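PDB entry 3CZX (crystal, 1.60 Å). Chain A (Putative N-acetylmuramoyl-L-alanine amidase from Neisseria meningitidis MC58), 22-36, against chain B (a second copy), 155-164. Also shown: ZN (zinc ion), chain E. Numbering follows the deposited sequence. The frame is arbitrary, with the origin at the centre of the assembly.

Chain A (22-36) GSDREADLAQDMRNI
Chain B, residues 155-164: LALFKTTKWG

Chain A enters as a loop at Gly A22 (phi/psi 63/-132) and Ser A23 (-92/6), extends through Asp A24 and Arg A25, then turns helical from Glu A26 to Ile A36. Residues 155-164 of chain B are helical, kinked where the N atoms of Trp B163 and Gly B164 lack bonds to the preceding turn. The helices run in similar directions, 39° apart, with axes 9.6 Å apart at closest; in register, Ser A23 CA lies 5.5 Å from Ala B156 CA, and Asp A28 CA lies 6.4 Å from Thr B160 CA.

Lys B159 (m, t, p, t) donates from NZ to Ser A23 OG (3.0 Å) and, in a salt bridge whose hydrogen bond is weak, to Asp A24 OD1 (2.7 Å). From chain B, Asp A32 (chi1 m) OD1 accepts Trp B163 NE1 (2.9 Å, 150°), close to the indole plane, and, weakly, Lys B162 NZ (2.9 Å); the stronger lysine bond, part of a salt bridge, runs from Lys B162 NZ to Asp A32 OD2 (2.8 Å), which also has a partner elsewhere in the structure. Trp B163 (chi1 m, chi2 86°) also takes Asn A35 ND2 over one ring face, 3.3 Å from CE2.

Arg A25 NE and NH2 donate to Asp A28 OD2 and OD1, each at 2.9 Å, presenting a guanidinium face to Thr B160 CG2, 3.6 Å from NE. The O of water 1 lies 2.7 Å from Lys B159 O and 3.2 Å from Gln A31 OE1, between the two chains; it has more acceptors in reach than protons, so both bonds need not be made at once.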

ATOM      1  N   GLY A  22      12.926 -12.878   2.933  1.00 18.80           N
ATOM      2  CA  GLY A  22      13.510 -11.757   3.666  1.00 18.59           C
ATOM      3  C   GLY A  22      12.478 -11.156   4.588  1.00 17.83           C
ATOM      4  O   GLY A  22      11.777 -11.889   5.320  1.00 18.51           O
ATOM      5  N   SER A  23      12.355  -9.826   4.559  1.00 17.19           N
ATOM      6  CA  SER A  23      11.332  -9.158   5.362  1.00 16.49           C
ATOM      7  C   SER A  23      10.027  -8.956   4.590  1.00 15.79           C
ATOM      8  O   SER A  23       9.118  -8.312   5.108  1.00 16.57           O
ATOM      9  CB  SER A  23      11.832  -7.835   5.952  1.00 16.94           C
ATOM     10  OG  SER A  23      12.241  -6.956   4.936  1.00 19.74           O
ATOM     11  N   ASP A  24       9.949  -9.507   3.378  1.00 13.76           N
ATOM     12  CA  ASP A  24       8.679  -9.559   2.663  1.00 14.32           C
ATOM     13  C   ASP A  24       7.864 -10.769   3.103  1.00 13.41           C
ATOM     14  O   ASP A  24       8.327 -11.913   3.023  1.00 15.08           O
ATOM     15  CB  ASP A  24       8.939  -9.606   1.164  1.00 13.07           C
ATOM     16  CG  ASP A  24       9.595  -8.322   0.665  1.00 15.45           C
ATOM     17  OD1 ASP A  24       9.150  -7.237   1.050  1.00 17.00           O
ATOM     18  OD2 ASP A  24      10.549  -8.412  -0.108  1.00 17.54           O
ATOM     19  N   ARG A  25       6.636 -10.511   3.540  1.00 11.44           N
ATOM     20  CA  ARG A  25       5.748 -11.558   4.034  1.00 12.54           C
ATOM     21  C   ARG A  25       4.483 -11.637   3.193  1.00 11.65           C
ATOM     22  O   ARG A  25       3.849 -10.612   2.933  1.00 11.73           O
ATOM     23  CB  ARG A  25       5.314 -11.279   5.455  1.00 12.64           C
ATOM     24  CG  ARG A  25       6.475 -11.063   6.470  1.00 13.85           C
ATOM     25  CD  ARG A  25       5.939 -11.144   7.896  1.00 16.07           C
ATOM     26  NE  ARG A  25       4.868 -10.185   8.140  1.00 17.93           N
ATOM     27  CZ  ARG A  25       4.089 -10.172   9.220  1.00 19.14           C
ATOM     28  NH1 ARG A  25       4.224 -11.071  10.212  1.00 19.60           N
ATOM     29  NH2 ARG A  25       3.131  -9.274   9.301  1.00 19.55           N
ATOM     30  N   GLU A  26       4.090 -12.858   2.862  1.00 11.39           N
ATOM     31  CA  GLU A  26       2.834 -13.089   2.121  1.00 11.24           C
ATOM     32  C   GLU A  26       1.662 -12.341   2.726  1.00 11.45           C
ATOM     33  O   GLU A  26       0.863 -11.729   2.014  1.00 11.20           O
ATOM     34  CB  GLU A  26       2.524 -14.585   2.023  1.00 11.67           C
ATOM     35  CG  GLU A  26       1.219 -14.904   1.249  1.00 10.13           C
ATOM     36  CD  GLU A  26       1.001 -16.361   0.987  1.00 14.58           C
ATOM     37  OE1 GLU A  26       1.845 -17.176   1.419  1.00 14.67           O
ATOM     38  OE2 GLU A  26      -0.014 -16.691   0.312  1.00 13.96           O
ATOM     39  N   ALA A  27       1.532 -12.375   4.036  1.00 10.85           N
ATOM     40  CA  ALA A  27       0.395 -11.751   4.716  1.00 11.61           C
ATOM     41  C   ALA A  27       0.327 -10.259   4.389  1.00 11.50           C
ATOM     42  O   ALA A  27      -0.771  -9.680   4.261  1.00 12.45           O
ATOM     43  CB  ALA A  27       0.493 -11.946   6.201  1.00 12.98           C
ATOM     44  N   ASP A  28       1.498  -9.640   4.277  1.00 10.03           N
ATOM     45  CA  ASP A  28       1.591  -8.191   4.095  1.00 10.95           C
ATOM     46  C   ASP A  28       1.296  -7.884   2.650  1.00 11.07           C
ATOM     47  O   ASP A  28       0.639  -6.874   2.357  1.00 11.92           O
ATOM     48  CB  ASP A  28       3.000  -7.706   4.482  1.00 11.23           C
ATOM     49  CG  ASP A  28       3.320  -7.957   5.962  1.00 11.56           C
ATOM     50  OD1 ASP A  28       2.382  -8.105   6.781  1.00 13.87           O
ATOM     51  OD2 ASP A  28       4.529  -7.992   6.289  1.00 12.86           O
ATOM     52  N   LEU A  29       1.858  -8.682   1.730  1.00 10.38           N
ATOM     53  CA  LEU A  29       1.606  -8.481   0.288  1.00  9.76           C
ATOM     54  C   LEU A  29       0.116  -8.696  -0.030  1.00  9.49           C
ATOM     55  O   LEU A  29      -0.483  -7.957  -0.865  1.00  9.41           O
ATOM     56  CB  LEU A  29       2.498  -9.402  -0.566  1.00 10.45           C
ATOM     57  CG  LEU A  29       4.014  -9.219  -0.401  1.00 12.99           C
ATOM     58  CD1 LEU A  29       4.853 -10.381  -1.036  1.00 15.81           C
ATOM     59  CD2 LEU A  29       4.422  -7.877  -0.960  1.00 19.45           C
ATOM     60  N   ALA A  30      -0.500  -9.683   0.622  1.00  8.57           N
ATOM     61  CA  ALA A  30      -1.910  -9.987   0.406  1.00  9.01           C
ATOM     62  C   ALA A  30      -2.811  -8.853   0.944  1.00  9.96           C
ATOM     63  O   ALA A  30      -3.796  -8.465   0.287  1.00 10.28           O
ATOM     64  CB  ALA A  30      -2.259 -11.349   1.033  1.00  9.96           C
ATOM     65  N   GLN A  31      -2.498  -8.325   2.127  1.00  9.30           N
ATOM     66  CA  GLN A  31      -3.151  -7.152   2.683  1.00 10.04           C
ATOM     67  C   GLN A  31      -3.078  -5.988   1.679  1.00 10.05           C
ATOM     68  O   GLN A  31      -4.090  -5.347   1.424  1.00 10.36           O
ATOM     69  CB  GLN A  31      -2.497  -6.774   4.026  1.00 11.31           C
ATOM     70  CG  GLN A  31      -2.879  -5.441   4.575  1.00 10.11           C
ATOM     71  CD  GLN A  31      -2.183  -5.126   5.873  1.00 12.69           C
ATOM     72  OE1 GLN A  31      -1.040  -5.543   6.070  1.00 13.24           O
ATOM     73  NE2 GLN A  31      -2.871  -4.414   6.776  1.00 14.06           N
ATOM     74  N   ASP A  32      -1.908  -5.731   1.111  1.00  9.89           N
ATOM     75  CA  ASP A  32      -1.767  -4.620   0.167  1.00 10.56           C
ATOM     76  C   ASP A  32      -2.664  -4.877  -1.039  1.00 10.68           C
ATOM     77  O   ASP A  32      -3.367  -3.968  -1.510  1.00 10.44           O
ATOM     78  CB  ASP A  32      -0.345  -4.462  -0.353  1.00 11.53           C
ATOM     79  CG  ASP A  32       0.569  -3.716   0.617  1.00 14.92           C
ATOM     80  OD1 ASP A  32       0.043  -3.170   1.616  1.00 16.30           O
ATOM     81  OD2 ASP A  32       1.798  -3.728   0.351  1.00 17.43           O
HETATM   82  N   MSE A  33      -2.606  -6.097  -1.603  1.00 10.14           N
HETATM   83  CA  MSE A  33      -3.427  -6.370  -2.784  1.00 10.43           C
HETATM   84  C   MSE A  33      -4.901  -6.160  -2.511  1.00 10.00           C
HETATM   85  O   MSE A  33      -5.586  -5.500  -3.319  1.00 10.09           O
HETATM   86  CB  MSE A  33      -3.177  -7.777  -3.325  1.00  9.19           C
HETATM   87  CG  MSE A  33      -1.826  -7.927  -3.912  1.00  9.01           C
HETATM   88 SE   MSE A  33      -1.466  -9.657  -4.784  1.00 19.23          SE
HETATM   89  CE  MSE A  33      -0.483 -10.501  -3.316  1.00 14.94           C
ATOM     90  N   ARG A  34      -5.403  -6.723  -1.421  1.00  9.94           N
ATOM     91  CA  ARG A  34      -6.831  -6.594  -1.077  1.00 10.38           C
ATOM     92  C   ARG A  34      -7.186  -5.101  -0.876  1.00  9.82           C
ATOM     93  O   ARG A  34      -8.160  -4.586  -1.454  1.00  9.83           O
ATOM     94  CB  ARG A  34      -7.200  -7.451   0.138  1.00  9.45           C
ATOM     95  CG  ARG A  34      -8.615  -7.204   0.657  1.00  9.78           C
ATOM     96  CD  ARG A  34      -8.618  -6.502   2.010  1.00 13.14           C
ATOM     97  NE  ARG A  34      -8.367  -7.446   3.082  1.00 12.54           N
ATOM     98  CZ  ARG A  34      -7.493  -7.286   4.075  1.00 14.81           C
ATOM     99  NH1 ARG A  34      -7.385  -8.230   4.985  1.00 14.41           N
ATOM    100  NH2 ARG A  34      -6.695  -6.239   4.125  1.00 15.96           N
ATOM    101  N   ASN A  35      -6.382  -4.389  -0.079  1.00 10.79           N
ATOM    102  CA  ASN A  35      -6.700  -2.991   0.238  1.00 11.50           C
ATOM    103  C   ASN A  35      -6.713  -2.102  -0.987  1.00 12.72           C
ATOM    104  O   ASN A  35      -7.589  -1.223  -1.131  1.00 13.06           O
ATOM    105  CB  ASN A  35      -5.723  -2.444   1.302  1.00 11.26           C
ATOM    106  CG  ASN A  35      -6.027  -2.948   2.689  1.00 12.52           C
ATOM    107  OD1 ASN A  35      -7.023  -3.598   2.919  1.00 13.84           O
ATOM    108  ND2 ASN A  35      -5.132  -2.664   3.657  1.00 14.42           N
ATOM    109  N   ILE A  36      -5.708  -2.272  -1.838  1.00 12.28           N
ATOM    110  CA  ILE A  36      -5.540  -1.385  -3.003  1.00 13.00           C
ATOM    111  C   ILE A  36      -6.634  -1.685  -4.007  1.00 12.52           C
ATOM    112  O   ILE A  36      -7.287  -0.784  -4.556  1.00 13.65           O
ATOM    113  CB  ILE A  36      -4.168  -1.486  -3.623  1.00 14.17           C
ATOM    114  CG1 ILE A  36      -3.109  -1.039  -2.593  1.00 12.74           C
ATOM    115  CG2 ILE A  36      -4.073  -0.653  -4.867  1.00 13.69           C
ATOM    116  CD1 ILE A  36      -1.707  -1.346  -3.056  1.00 14.97           C
TER
ATOM    117  N   LEU B 155      13.135  -0.838   8.635  1.00  9.83           N
ATOM    118  CA  LEU B 155      12.430  -1.075   7.344  1.00 10.00           C
ATOM    119  C   LEU B 155      11.499  -2.250   7.478  1.00 10.80           C
ATOM    120  O   LEU B 155      10.327  -2.210   7.034  1.00 10.86           O
ATOM    121  CB  LEU B 155      13.433  -1.265   6.214  1.00 10.32           C
ATOM    122  CG  LEU B 155      12.888  -1.794   4.884  1.00  9.98           C
ATOM    123  CD1 LEU B 155      11.898  -0.784   4.305  1.00 10.91           C
ATOM    124  CD2 LEU B 155      14.038  -2.077   3.895  1.00 10.28           C
ATOM    125  N   ALA B 156      11.970  -3.333   8.111  1.00 10.92           N
ATOM    126  CA  ALA B 156      11.068  -4.485   8.322  1.00 10.53           C
ATOM    127  C   ALA B 156       9.843  -4.117   9.155  1.00 10.97           C
ATOM    128  O   ALA B 156       8.716  -4.561   8.866  1.00 11.33           O
ATOM    129  CB  ALA B 156      11.800  -5.691   8.957  1.00 11.45           C
ATOM    130  N   LEU B 157      10.034  -3.313  10.196  1.00 10.39           N
ATOM    131  CA  LEU B 157       8.915  -2.885  11.036  1.00 10.99           C
ATOM    132  C   LEU B 157       7.941  -2.073  10.210  1.00 10.76           C
ATOM    133  O   LEU B 157       6.722  -2.238  10.324  1.00 10.59           O
ATOM    134  CB  LEU B 157       9.387  -2.118  12.283  1.00 11.83           C
ATOM    135  CG  LEU B 157       8.269  -1.791  13.261  1.00 10.18           C
ATOM    136  CD1 LEU B 157       7.643  -3.122  13.791  1.00 13.06           C
ATOM    137  CD2 LEU B 157       8.804  -0.923  14.424  1.00 12.35           C
ATOM    138  N   PHE B 158       8.469  -1.188   9.381  1.00 10.16           N
ATOM    139  CA  PHE B 158       7.558  -0.401   8.545  1.00 10.79           C
ATOM    140  C   PHE B 158       6.746  -1.342   7.687  1.00 11.13           C
ATOM    141  O   PHE B 158       5.543  -1.164   7.537  1.00 11.48           O
ATOM    142  CB  PHE B 158       8.303   0.568   7.676  1.00 10.52           C
ATOM    143  CG  PHE B 158       7.407   1.301   6.720  1.00 10.38           C
ATOM    144  CD1 PHE B 158       6.625   2.351   7.155  1.00 10.21           C
ATOM    145  CD2 PHE B 158       7.324   0.909   5.410  1.00 10.35           C
ATOM    146  CE1 PHE B 158       5.764   3.027   6.235  1.00 11.85           C
ATOM    147  CE2 PHE B 158       6.452   1.550   4.518  1.00 11.52           C
ATOM    148  CZ  PHE B 158       5.705   2.615   4.936  1.00 10.86           C
ATOM    149  N   LYS B 159       7.434  -2.285   7.049  1.00 11.59           N
ATOM    150  CA  LYS B 159       6.773  -3.192   6.101  1.00 13.19           C
ATOM    151  C   LYS B 159       5.658  -3.988   6.764  1.00 13.29           C
ATOM    152  O   LYS B 159       4.589  -4.196   6.165  1.00 13.63           O
ATOM    153  CB  LYS B 159       7.794  -4.102   5.423  1.00 12.96           C
ATOM    154  CG  LYS B 159       8.691  -3.346   4.472  1.00 14.12           C
ATOM    155  CD  LYS B 159       9.913  -4.129   4.027  1.00 16.43           C
ATOM    156  CE  LYS B 159       9.629  -5.218   3.090  1.00 18.76           C
ATOM    157  NZ  LYS B 159      10.925  -5.786   2.526  1.00 16.68           N
ATOM    158  N   THR B 160       5.863  -4.416   8.019  1.00 12.09           N
ATOM    159  CA  THR B 160       4.870  -5.252   8.700  1.00 12.62           C
ATOM    160  C   THR B 160       3.785  -4.476   9.421  1.00 11.71           C
ATOM    161  O   THR B 160       2.728  -5.043   9.734  1.00 12.22           O
ATOM    162  CB  THR B 160       5.533  -6.270   9.681  1.00 13.76           C
ATOM    163  OG1 THR B 160       6.210  -5.577  10.747  1.00 14.64           O
ATOM    164  CG2 THR B 160       6.534  -7.133   8.934  1.00 16.03           C
ATOM    165  N   THR B 161       4.023  -3.184   9.697  1.00 11.47           N
ATOM    166  CA  THR B 161       3.051  -2.391  10.426  1.00 11.42           C
ATOM    167  C   THR B 161       2.641  -1.103   9.747  1.00 11.88           C
ATOM    168  O   THR B 161       2.028  -0.264  10.383  1.00 12.49           O
ATOM    169  CB  THR B 161       3.480  -2.097  11.870  1.00 12.29           C
ATOM    170  OG1 THR B 161       4.594  -1.208  11.914  1.00 12.52           O
ATOM    171  CG2 THR B 161       3.785  -3.381  12.594  1.00 13.63           C
ATOM    172  N   LYS B 162       2.913  -1.000   8.449  1.00 12.41           N
ATOM    173  CA  LYS B 162       2.722   0.278   7.761  1.00 12.70           C
ATOM    174  C   LYS B 162       1.307   0.820   7.835  1.00 11.95           C
ATOM    175  O   LYS B 162       1.130   2.012   7.980  1.00 11.34           O
ATOM    176  CB  LYS B 162       3.195   0.267   6.323  1.00 14.65           C
ATOM    177  CG  LYS B 162       2.502  -0.630   5.422  1.00 16.06           C
ATOM    178  CD  LYS B 162       2.850  -0.231   3.948  1.00 16.67           C
ATOM    179  CE  LYS B 162       2.018  -1.012   2.952  1.00 19.23           C
ATOM    180  NZ  LYS B 162       2.647  -2.248   2.531  1.00 23.60           N
ATOM    181  N   TRP B 163       0.306  -0.052   7.752  1.00 12.34           N
ATOM    182  CA  TRP B 163      -1.059   0.458   7.765  1.00 13.06           C
ATOM    183  C   TRP B 163      -1.355   1.096   9.114  1.00 12.87           C
ATOM    184  O   TRP B 163      -2.026   2.115   9.183  1.00 15.56           O
ATOM    185  CB  TRP B 163      -2.085  -0.590   7.330  1.00 13.61           C
ATOM    186  CG  TRP B 163      -1.924  -1.037   5.867  1.00 11.93           C
ATOM    187  CD1 TRP B 163      -1.103  -2.021   5.380  1.00 14.78           C
ATOM    188  CD2 TRP B 163      -2.625  -0.515   4.733  1.00 11.40           C
ATOM    189  NE1 TRP B 163      -1.247  -2.125   4.011  1.00 13.75           N
ATOM    190  CE2 TRP B 163      -2.212  -1.234   3.610  1.00 14.23           C
ATOM    191  CE3 TRP B 163      -3.639   0.448   4.593  1.00 12.19           C
ATOM    192  CZ2 TRP B 163      -2.696  -0.945   2.315  1.00 14.98           C
ATOM    193  CZ3 TRP B 163      -4.127   0.733   3.334  1.00 13.15           C
ATOM    194  CH2 TRP B 163      -3.659   0.028   2.211  1.00 14.72           C
ATOM    195  N   GLY B 164      -0.808   0.551  10.218  1.00 13.35           N
ATOM    196  CA  GLY B 164      -0.936   1.135  11.546  1.00 12.83           C
ATOM    197  C   GLY B 164      -0.120   2.423  11.729  1.00 12.24           C
ATOM    198  O   GLY B 164      -0.557   3.377  12.363  1.00 12.99           O
TER
HETATM  199 ZN    ZN E 301      -1.054 -18.492   0.836  1.00 27.36          ZN
HETATM  200  O   HOH W   1       1.901  -4.260   6.483  1.00 14.09           O
HETATM  201  O   HOH W   2      -1.577 -20.676   1.307  1.00 25.14           O
HETATM  202  O   HOH W   3      -0.578 -19.425  -1.108  1.00 20.57           O